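Local coordinates for cortical-lytic enzyme (Clostridium perfringens, PDB 5JIP), which hydrolyses spore-cortex peptidoglycan during germination, probably through the lysozyme-type muramidase activity general to glycoside hydrolase family 25, at residues T236-Y241 / E312-I317; I247-T252 / T279-D284; D257-Y262 / I300-I305. All blocks are in the same frame, centred on the assembly; numbering follows the deposited sequence.

Contact 1: T236-Y241 / E312-I317; sequences TGLNAY and ERTEYI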
loop_
_atom_site.group_PDB
_atom_site.type_symbol
_atom_site.label_atom_id
_atom_site.label_comp_id
_atom_site.label_asym_id
_atom_site.label_seq_id
_atom_site.Cartn_x
_atom_site.Cartn_y
_atom_site.Cartn_z
ATOM N N THR A 236 -15.550 4.695 -8.169
ATOM C CA THR A 236 -16.529 5.213 -9.112
ATOM C C THR A 236 -16.062 4.942 -10.531
ATOM O O THR A 236 -14.888 4.647 -10.773
ATOM C CB THR A 236 -16.766 6.718 -8.930
ATOM O OG1 THR A 236 -15.620 7.462 -9.345
ATOM C CG2 THR A 236 -17.076 7.017 -7.449
ATOM N N GLY A 237 -17.005 5.034 -11.465
ATOM C CA GLY A 237 -16.690 4.881 -12.875
ATOM C C GLY A 237 -16.292 3.481 -13.284
ATOM O O GLY A 237 -15.574 3.313 -14.278
ATOM N N LEU A 238 -16.787 2.466 -12.580
ATOM C CA LEU A 238 -16.402 1.100 -12.869
ATOM C C LEU A 238 -17.042 0.663 -14.176
ATOM O O LEU A 238 -18.218 0.917 -14.421
ATOM C CB LEU A 238 -16.839 0.165 -11.744
ATOM C CG LEU A 238 -16.434 -1.300 -11.909
ATOM C CD1 LEU A 238 -14.905 -1.463 -11.918
ATOM C CD2 LEU A 238 -17.103 -2.169 -10.803
ATOM N N ASN A 239 -16.272 -0.032 -14.995
ATOM C CA ASN A 239 -16.721 -0.454 -16.315
ATOM C C ASN A 239 -15.955 -1.705 -16.693
ATOM O O ASN A 239 -14.791 -1.863 -16.327
ATOM C CB ASN A 239 -16.494 0.632 -17.370
ATOM C CG ASN A 239 -16.971 0.206 -18.743
ATOM O OD1 ASN A 239 -18.138 -0.149 -18.923
ATOM N ND2 ASN A 239 -16.070 0.230 -19.715
ATOM N N ALA A 240 -16.617 -2.595 -17.419
ATOM C CA ALA A 240 -15.968 -3.819 -17.851
ATOM C C ALA A 240 -16.591 -4.281 -19.155
ATOM O O ALA A 240 -17.764 -4.013 -19.425
ATOM C CB ALA A 240 -16.108 -4.930 -16.800
ATOM N N TYR A 241 -15.802 -5.018 -19.939
ATOM C CA TYR A 241 -16.300 -5.679 -21.137
ATOM C C TYR A 241 -15.507 -6.959 -21.340
ATOM O O TYR A 241 -14.376 -7.092 -20.856
ATOM C CB TYR A 241 -16.217 -4.755 -22.372
ATOM C CG TYR A 241 -14.814 -4.398 -22.833
ATOM C CD1 TYR A 241 -14.109 -5.227 -23.703
ATOM C CD2 TYR A 241 -14.201 -3.221 -22.414
ATOM C CE1 TYR A 241 -12.840 -4.903 -24.132
ATOM C CE2 TYR A 241 -12.920 -2.886 -22.832
ATOM C CZ TYR A 241 -12.247 -3.730 -23.694
ATOM O OH TYR A 241 -10.986 -3.412 -24.116
ATOM N N GLU A 312 -18.279 -0.255 0.775
ATOM C CA GLU A 312 -19.025 -1.036 -0.193
ATOM C C GLU A 312 -18.145 -1.325 -1.407
ATOM O O GLU A 312 -17.310 -0.506 -1.806
ATOM C CB GLU A 312 -20.308 -0.293 -0.643
ATOM C CG GLU A 312 -21.205 0.218 0.516
ATOM C CD GLU A 312 -21.794 -0.887 1.400
ATOM O OE1 GLU A 312 -21.699 -2.086 1.046
ATOM O OE2 GLU A 312 -22.360 -0.550 2.470
ATOM N N ARG A 313 -18.356 -2.493 -2.003
ATOM C CA ARG A 313 -17.705 -2.845 -3.263
ATOM C C ARG A 313 -18.594 -2.435 -4.429
ATOM O O ARG A 313 -19.678 -2.992 -4.619
ATOM C CB ARG A 313 -17.409 -4.332 -3.317
ATOM C CG ARG A 313 -16.361 -4.751 -2.333
ATOM C CD ARG A 313 -16.016 -6.188 -2.522
ATOM N NE ARG A 313 -14.971 -6.600 -1.597
ATOM C CZ ARG A 313 -14.664 -7.861 -1.342
ATOM N NH1 ARG A 313 -15.306 -8.840 -1.967
ATOM N NH2 ARG A 313 -13.705 -8.137 -0.468
ATOM N N THR A 314 -18.130 -1.472 -5.211
ATOM C CA THR A 314 -18.821 -1.098 -6.433
ATOM C C THR A 314 -18.850 -2.288 -7.379
ATOM O O THR A 314 -17.870 -3.027 -7.503
ATOM C CB THR A 314 -18.121 0.085 -7.085
ATOM O OG1 THR A 314 -18.085 1.196 -6.173
ATOM C CG2 THR A 314 -18.828 0.503 -8.368
ATOM N N GLU A 315 -19.989 -2.478 -8.042
ATOM C CA GLU A 315 -20.246 -3.647 -8.871
ATOM C C GLU A 315 -20.521 -3.233 -10.308
ATOM O O GLU A 315 -21.055 -2.152 -10.572
ATOM C CB GLU A 315 -21.482 -4.428 -8.428
ATOM C CG GLU A 315 -21.436 -5.031 -7.095
ATOM C CD GLU A 315 -22.756 -5.709 -6.778
ATOM O OE1 GLU A 315 -23.681 -5.652 -7.632
ATOM O OE2 GLU A 315 -22.862 -6.302 -5.692
ATOM N N TYR A 316 -20.190 -4.137 -11.226
ATOM C CA TYR A 316 -20.552 -4.006 -12.630
ATOM C C TYR A 316 -20.929 -5.396 -13.129
ATOM O O TYR A 316 -20.104 -6.310 -13.078
ATOM C CB TYR A 316 -19.401 -3.411 -13.445
ATOM C CG TYR A 316 -19.791 -3.125 -14.869
ATOM C CD1 TYR A 316 -19.774 -4.124 -15.819
ATOM C CD2 TYR A 316 -20.209 -1.870 -15.245
ATOM C CE1 TYR A 316 -20.153 -3.873 -17.124
ATOM C CE2 TYR A 316 -20.576 -1.601 -16.544
ATOM C CZ TYR A 316 -20.547 -2.611 -17.483
ATOM O OH TYR A 316 -20.928 -2.367 -18.788
ATOM N N ILE A 317 -22.168 -5.562 -13.604
ATOM C CA ILE A 317 -22.677 -6.866 -14.033
ATOM C C ILE A 317 -22.529 -6.981 -15.542
ATOM O O ILE A 317 -23.105 -6.179 -16.286
ATOM C CB ILE A 317 -24.146 -7.072 -13.634
ATOM C CG1 ILE A 317 -24.349 -6.823 -12.134
ATOM C CG2 ILE A 317 -24.593 -8.476 -14.017
ATOM C CD1 ILE A 317 -23.477 -7.663 -11.261
#
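The first and last strands of the C-terminal beta-sandwich meet here, along one margin of a domain whose three-strand and four-strand sheets have the strand order of a fibronectin type III fold. Segments 236-241 and 312-317 belong to different sheets: their touching parts run in nearly the same direction, 26° apart, and no hydrogen bond joins them. The gap is filled instead by Leu238, Thr314 and Tyr316. Leu238 sends its CD2 methyl across the other backbone, where CD2 lies 3.5 Å from Thr314 O. The same methyl meets Tyr316 at the root of its side chain, with Leu238 CD2 at 3.7 Å from Tyr316 CB, while Leu238 CB packs on Thr314 CG2 at 3.9 Å. Thr314 OG1 is hydrogen-bonded to the carbonyl O of Val235. Tyr316 has CG anti to the backbone N (chi1 -174°), which lays the phenol alongside 238-240, so that one ring face receives main chain rather than side chain. Asn239 CA makes a CH-pi contact over that face, 4.2 Å from the ring centroid and 24° off the normal. Asn239 runs beside the phenol in the same sense, its amide almost perpendicular to the ring, and its ND2 bonds to Asn250 OD1. Ala240 flanks the ring with its methyl, Ala240 CB standing 3.9 Å from Tyr316 CD1. Ala240 N, a buried amide with no hydrogen-bonding partner in the model, sits over the ring centre, 3.7 Å above the plane of Tyr316.

Contact 2: I247-T252 / T279-D284; sequences IFVNWT and TKIVID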
loop_
_atom_site.group_PDB
_atom_site.type_symbol
_atom_site.label_atom_id
_atom_site.label_comp_id
_atom_site.label_asym_id
_atom_site.label_seq_id
_atom_site.Cartn_x
_atom_site.Cartn_y
_atom_site.Cartn_z
ATOM N N ILE A 247 -11.532 -10.463 -19.483
ATOM C CA ILE A 247 -12.376 -9.390 -18.977
ATOM C C ILE A 247 -11.514 -8.151 -18.811
ATOM O O ILE A 247 -10.502 -8.174 -18.100
ATOM C CB ILE A 247 -13.050 -9.773 -17.653
ATOM C CG1 ILE A 247 -13.775 -11.113 -17.801
ATOM C CG2 ILE A 247 -14.063 -8.696 -17.266
ATOM C CD1 ILE A 247 -14.263 -11.701 -16.509
ATOM N N PHE A 248 -11.905 -7.068 -19.477
ATOM C CA PHE A 248 -11.189 -5.797 -19.420
ATOM C C PHE A 248 -11.954 -4.884 -18.468
ATOM O O PHE A 248 -13.092 -4.506 -18.751
ATOM C CB PHE A 248 -11.076 -5.182 -20.816
ATOM C CG PHE A 248 -10.204 -5.977 -21.744
ATOM C CD1 PHE A 248 -10.694 -7.116 -22.367
ATOM C CD2 PHE A 248 -8.893 -5.591 -21.980
ATOM C CE1 PHE A 248 -9.883 -7.860 -23.221
ATOM C CE2 PHE A 248 -8.075 -6.327 -22.821
ATOM C CZ PHE A 248 -8.565 -7.463 -23.447
ATOM N N VAL A 249 -11.338 -4.538 -17.342
ATOM C CA VAL A 249 -11.994 -3.756 -16.296
ATOM C C VAL A 249 -11.275 -2.427 -16.144
ATOM O O VAL A 249 -10.043 -2.367 -16.169
ATOM C CB VAL A 249 -12.018 -4.520 -14.950
ATOM C CG1 VAL A 249 -12.839 -3.754 -13.915
ATOM C CG2 VAL A 249 -12.554 -5.946 -15.138
ATOM N N ASN A 250 -12.044 -1.352 -15.973
ATOM C CA ASN A 250 -11.418 -0.055 -15.742
ATOM C C ASN A 250 -12.288 0.754 -14.791
ATOM O O ASN A 250 -13.460 0.431 -14.557
ATOM C CB ASN A 250 -11.163 0.704 -17.057
ATOM C CG ASN A 250 -12.427 1.261 -17.669
ATOM O OD1 ASN A 250 -13.241 0.529 -18.234
ATOM N ND2 ASN A 250 -12.577 2.564 -17.593
ATOM N N TRP A 251 -11.688 1.794 -14.215
ATOM C CA TRP A 251 -12.395 2.616 -13.239
ATOM C C TRP A 251 -11.743 3.986 -13.155
ATOM O O TRP A 251 -10.631 4.211 -13.640
ATOM C CB TRP A 251 -12.426 1.919 -11.861
ATOM C CG TRP A 251 -11.068 1.537 -11.311
ATOM C CD1 TRP A 251 -10.269 2.297 -10.520
ATOM C CD2 TRP A 251 -10.370 0.295 -11.512
ATOM N NE1 TRP A 251 -9.100 1.608 -10.211
ATOM C CE2 TRP A 251 -9.138 0.386 -10.814
ATOM C CE3 TRP A 251 -10.656 -0.867 -12.222
ATOM C CZ2 TRP A 251 -8.201 -0.653 -10.799
ATOM C CZ3 TRP A 251 -9.728 -1.903 -12.206
ATOM C CH2 TRP A 251 -8.511 -1.784 -11.501
ATOM N N THR A 252 -12.467 4.919 -12.533
ATOM C CA THR A 252 -11.911 6.214 -12.197
ATOM C C THR A 252 -10.997 6.078 -11.000
ATOM O O THR A 252 -11.320 5.380 -10.037
ATOM C CB THR A 252 -13.027 7.209 -11.873
ATOM O OG1 THR A 252 -13.893 7.319 -13.002
ATOM C CG2 THR A 252 -12.446 8.582 -11.496
ATOM N N THR A 279 -5.809 2.082 -12.798
ATOM C CA THR A 279 -7.189 2.314 -13.220
ATOM C C THR A 279 -7.729 1.190 -14.101
ATOM O O THR A 279 -8.826 1.329 -14.667
ATOM C CB THR A 279 -7.323 3.671 -13.945
ATOM O OG1 THR A 279 -6.522 3.696 -15.126
ATOM C CG2 THR A 279 -6.897 4.815 -13.041
ATOM N N LYS A 280 -7.015 0.072 -14.223
ATOM C CA LYS A 280 -7.495 -1.024 -15.046
ATOM C C LYS A 280 -6.805 -2.335 -14.662
ATOM O O LYS A 280 -5.768 -2.350 -14.001
ATOM C CB LYS A 280 -7.263 -0.717 -16.531
ATOM C CG LYS A 280 -5.804 -0.510 -16.907
ATOM C CD LYS A 280 -5.666 -0.181 -18.361
ATOM C CE LYS A 280 -4.248 0.320 -18.691
ATOM N NZ LYS A 280 -4.117 0.514 -20.151
ATOM N N ILE A 281 -7.440 -3.436 -15.052
ATOM C CA ILE A 281 -6.879 -4.775 -14.937
ATOM C C ILE A 281 -7.473 -5.610 -16.064
ATOM O O ILE A 281 -8.637 -5.444 -16.441
ATOM C CB ILE A 281 -7.155 -5.427 -13.560
ATOM C CG1 ILE A 281 -6.428 -6.770 -13.448
ATOM C CG2 ILE A 281 -8.633 -5.624 -13.361
ATOM C CD1 ILE A 281 -6.573 -7.514 -12.090
ATOM N N VAL A 282 -6.660 -6.487 -16.627
ATOM C CA VAL A 282 -7.113 -7.441 -17.628
ATOM C C VAL A 282 -7.116 -8.797 -16.955
ATOM O O VAL A 282 -6.091 -9.220 -16.416
ATOM C CB VAL A 282 -6.206 -7.439 -18.864
ATOM C CG1 VAL A 282 -6.810 -8.325 -19.955
ATOM C CG2 VAL A 282 -5.953 -6.012 -19.335
ATOM N N ILE A 283 -8.258 -9.464 -16.967
ATOM C CA ILE A 283 -8.470 -10.689 -16.207
ATOM C C ILE A 283 -8.666 -11.836 -17.182
ATOM O O ILE A 283 -9.519 -11.760 -18.076
ATOM C CB ILE A 283 -9.684 -10.579 -15.274
ATOM C CG1 ILE A 283 -9.484 -9.432 -14.289
ATOM C CG2 ILE A 283 -9.918 -11.893 -14.540
ATOM C CD1 ILE A 283 -10.711 -9.176 -13.433
ATOM N N ASP A 284 -7.908 -12.911 -16.975
ATOM C CA ASP A 284 -8.038 -14.132 -17.760
ATOM C C ASP A 284 -9.248 -14.927 -17.276
ATOM O O ASP A 284 -9.286 -15.369 -16.119
ATOM C CB ASP A 284 -6.741 -14.940 -17.643
ATOM C CG ASP A 284 -6.677 -16.101 -18.610
ATOM O OD1 ASP A 284 -7.727 -16.715 -18.878
ATOM O OD2 ASP A 284 -5.569 -16.403 -19.098
#
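Strands 247-250 and 280-284 run antiparallel, with 167° between their directions and 4.7 Å between their axes at closest approach. Hydrogen-bonded pairs Ile247-Ile283 and Val249-Ile281 alternate with non-hydrogen-bonded pairs Phe248-Val282 and Asn250-Lys280. The shortest hydrogen bonds are at Ile247-Ile283, where both N-to-O distances, Ile247 N to Ile283 O and the reciprocal Ile283 N to Ile247 O, are 2.8 Å and both donors lie in the plane of the accepting carbonyl. A fifth bond, Trp251 N to Thr279 O at 2.9 Å, prolongs the pairing but is less straight (147° at the hydrogen), with its donor above the carbonyl plane. Beyond it the Trp251 side chain turns back across segment 279-284: CG occupies the crowded position between N and the carbonyl carbon (chi1 55°), and the indole face lies against the Thr279-Lys280 peptide. Thr279 CA is 3.8 Å from the centroid of the five-membered ring, and Trp251 CZ3 meets Ile281 CG2 at 4.0 Å. On the sheet face that carries Ile281, the side chains of Val249 and Ile283 cross obliquely, with Val249 CG2 4.1 Å from Ile283 CD1. On the other face, Val282 CG1 sits over the Phe248 ring toward its rim, 3.7 Å from CE2 of Phe248. Lys280 extends from the same face to form salt bridges with Asp132 and Asp136 of the second subunit. Ile247, Val249, Trp251 and Ile283 instead reach strands of the facing sheet, so the pair has an outward and an inward face, as in the three-strand sheet of a fibronectin type III-like sandwich.

Contact 3: D257-Y262 / I300-I305; sequences DDLNGY and IEAFDI. With MG (magnesium ion), chain E.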
loop_
_atom_site.group_PDB
_atom_site.type_symbol
_atom_site.label_atom_id
_atom_site.label_comp_id
_atom_site.label_asym_id
_atom_site.label_seq_id
_atom_site.Cartn_x
_atom_site.Cartn_y
_atom_site.Cartn_z
ATOM N N ASP A 257 -5.665 10.894 -0.362
ATOM C CA ASP A 257 -4.244 11.134 -0.183
ATOM C C ASP A 257 -3.531 9.901 0.320
ATOM O O ASP A 257 -2.339 9.731 0.058
ATOM C CB ASP A 257 -4.027 12.300 0.792
ATOM C CG ASP A 257 -4.683 13.571 0.310
ATOM O OD1 ASP A 257 -4.397 13.949 -0.842
ATOM O OD2 ASP A 257 -5.515 14.163 1.047
ATOM N N ASP A 258 -4.232 9.028 1.035
ATOM C CA ASP A 258 -3.626 7.834 1.591
ATOM C C ASP A 258 -4.006 6.585 0.808
ATOM O O ASP A 258 -3.894 5.478 1.341
ATOM C CB ASP A 258 -4.025 7.666 3.067
ATOM C CG ASP A 258 -5.520 7.454 3.243
ATOM O OD1 ASP A 258 -6.303 7.799 2.309
ATOM O OD2 ASP A 258 -5.940 6.979 4.327
ATOM N N LEU A 259 -4.492 6.748 -0.429
ATOM C CA LEU A 259 -4.840 5.608 -1.255
ATOM C C LEU A 259 -3.625 4.703 -1.443
ATOM O O LEU A 259 -2.501 5.163 -1.665
ATOM C CB LEU A 259 -5.346 6.083 -2.604
ATOM C CG LEU A 259 -5.794 4.999 -3.566
ATOM C CD1 LEU A 259 -7.051 4.330 -3.083
ATOM C CD2 LEU A 259 -5.966 5.631 -4.919
ATOM N N ASN A 260 -3.852 3.404 -1.340
ATOM C CA ASN A 260 -2.780 2.461 -1.505
ATOM C C ASN A 260 -3.036 1.373 -2.530
ATOM O O ASN A 260 -2.071 0.730 -2.939
ATOM C CB ASN A 260 -2.439 1.813 -0.167
ATOM C CG ASN A 260 -0.958 1.674 0.011
ATOM O OD1 ASN A 260 -0.190 2.247 -0.760
ATOM N ND2 ASN A 260 -0.538 0.900 1.017
ATOM N N GLY A 261 -4.270 1.160 -2.976
ATOM C CA GLY A 261 -4.513 0.204 -4.038
ATOM C C GLY A 261 -5.964 -0.235 -4.078
ATOM O O GLY A 261 -6.826 0.337 -3.422
ATOM N N TYR A 262 -6.191 -1.290 -4.845
ATOM C CA TYR A 262 -7.505 -1.848 -5.108
ATOM C C TYR A 262 -7.399 -3.357 -5.165
ATOM O O TYR A 262 -6.388 -3.908 -5.616
ATOM C CB TYR A 262 -8.097 -1.369 -6.445
ATOM C CG TYR A 262 -8.023 0.101 -6.709
ATOM C CD1 TYR A 262 -6.871 0.671 -7.234
ATOM C CD2 TYR A 262 -9.131 0.919 -6.495
ATOM C CE1 TYR A 262 -6.800 2.023 -7.475
ATOM C CE2 TYR A 262 -9.080 2.252 -6.743
ATOM C CZ TYR A 262 -7.933 2.811 -7.255
ATOM O OH TYR A 262 -7.919 4.156 -7.498
ATOM N N ILE A 300 -15.123 -4.239 -6.911
ATOM C CA ILE A 300 -13.838 -3.649 -6.575
ATOM C C ILE A 300 -13.941 -2.918 -5.247
ATOM O O ILE A 300 -14.992 -2.378 -4.892
ATOM C CB ILE A 300 -13.382 -2.713 -7.712
ATOM C CG1 ILE A 300 -11.924 -2.284 -7.528
ATOM C CG2 ILE A 300 -14.322 -1.501 -7.799
ATOM C CD1 ILE A 300 -11.340 -1.526 -8.695
ATOM N N GLU A 301 -12.818 -2.891 -4.519
ATOM C CA GLU A 301 -12.656 -2.077 -3.325
ATOM C C GLU A 301 -11.319 -1.344 -3.386
ATOM O O GLU A 301 -10.306 -1.897 -3.833
ATOM C CB GLU A 301 -12.735 -2.942 -2.051
ATOM C CG GLU A 301 -11.583 -3.970 -1.930
ATOM C CD GLU A 301 -11.821 -5.022 -0.862
ATOM O OE1 GLU A 301 -12.934 -5.062 -0.280
ATOM O OE2 GLU A 301 -10.879 -5.836 -0.615
ATOM N N ALA A 302 -11.325 -0.095 -2.940
ATOM C CA ALA A 302 -10.082 0.599 -2.658
ATOM C C ALA A 302 -9.609 0.253 -1.250
ATOM O O ALA A 302 -10.393 -0.158 -0.394
ATOM C CB ALA A 302 -10.259 2.102 -2.798
ATOM N N PHE A 303 -8.303 0.411 -1.009
ATOM C CA PHE A 303 -7.807 0.334 0.364
ATOM C C PHE A 303 -6.703 1.365 0.542
ATOM O O PHE A 303 -6.086 1.814 -0.431
ATOM C CB PHE A 303 -7.320 -1.084 0.769
ATOM C CG PHE A 303 -6.236 -1.679 -0.107
ATOM C CD1 PHE A 303 -4.886 -1.414 0.128
ATOM C CD2 PHE A 303 -6.568 -2.554 -1.129
ATOM C CE1 PHE A 303 -3.896 -1.986 -0.672
ATOM C CE2 PHE A 303 -5.596 -3.141 -1.910
ATOM C CZ PHE A 303 -4.255 -2.859 -1.699
ATOM N N ASP A 304 -6.486 1.774 1.793
ATOM C CA ASP A 304 -5.568 2.864 2.093
ATOM C C ASP A 304 -4.337 2.330 2.831
ATOM O O ASP A 304 -4.207 1.137 3.092
ATOM C CB ASP A 304 -6.289 3.990 2.847
ATOM C CG ASP A 304 -6.818 3.579 4.218
ATOM O OD1 ASP A 304 -6.418 2.528 4.761
ATOM O OD2 ASP A 304 -7.646 4.347 4.755
ATOM N N ILE A 305 -3.391 3.232 3.110
ATOM C CA ILE A 305 -2.081 2.821 3.601
ATOM C C ILE A 305 -2.173 2.034 4.891
ATOM O O ILE A 305 -1.381 1.115 5.116
ATOM C CB ILE A 305 -1.175 4.057 3.750
ATOM C CG1 ILE A 305 -0.881 4.594 2.350
ATOM C CG2 ILE A 305 0.128 3.700 4.474
ATOM C CD1 ILE A 305 -0.142 5.948 2.358
HETATM MG MG MG E . -7.786 6.407 4.972
HETATM O O HOH W 1 -8.603 6.772 3.039
HETATM O O HOH W 2 -1.833 -0.651 2.523
HETATM O O HOH W 3 -7.057 5.911 6.882
#
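Phe303 O takes two backbone N-H groups: Asn260 N at 2.9 Å, in the carbonyl plane, and Gly261 N at a longer 3.2 Å, from above it. Phe303 N returns a bond to Gly261 O at 2.8 Å. Two consecutive residues opposite one define a classic beta bulge, which shifts the antiparallel register by one between Leu259 and Gly261. The Phe303 ring has Gly261 against one face, its CA in CH-pi contact 18° off the normal. Asp258 points toward segment 300-305, and Ile305 N reaches Asp258 O at 2.9 Å, nearly along the C=O axis but bent at the hydrogen. Next to this bond lies the magnesium site, where the metal is held by Asp258 OD2 at 2.0 Å, Asp304 OD2 at 2.1 Å, waters 1 and 3, and the carbonyls of Asp227 and Met230. Both aspartates place CG in the crowded position (chi1 64° each) and lie side by side; the cation would offset the repulsion of their carboxylates. Their other oxygens are engaged: Asp258 OD1 accepts from water 1 at 2.6 Å, which the metal probably polarises, and Asp304 OD1 accepts from Asp308 N. Asn260 ND2 donates to water 2 at 2.5 Å and to Asn260 OD1 of the second subunit; its own OD1 accepts from Arg276 NH1. Water 2 donates to Asp304 O, Asn254 N to Tyr262 OH, and Arg313 and Arg143 salt-bridge Glu301 OE1.

Following the chain from the family 25 glycoside hydrolase domain (TIM-barrel clan), contact 1 opens at 236-241 and closes only at 312-317, so its loop encloses both others. Within it, contact 2 opens at 247-252 and contact 3 at 257-262; contact 2 closes at 279-284 before contact 3 closes at 300-305, so these two loops cross. The crossing reflects the chain switching between the two sheets: contact 2 pairs strands of the three-strand sheet, contact 3 those of the four-strand sheet, and contact 1 joins the two at a margin. Trp251 of contact 2 packs on Tyr262 and Ile300 of contact 3, and Arg313 reaches Glu301 by a salt bridge between contacts 1 and 3.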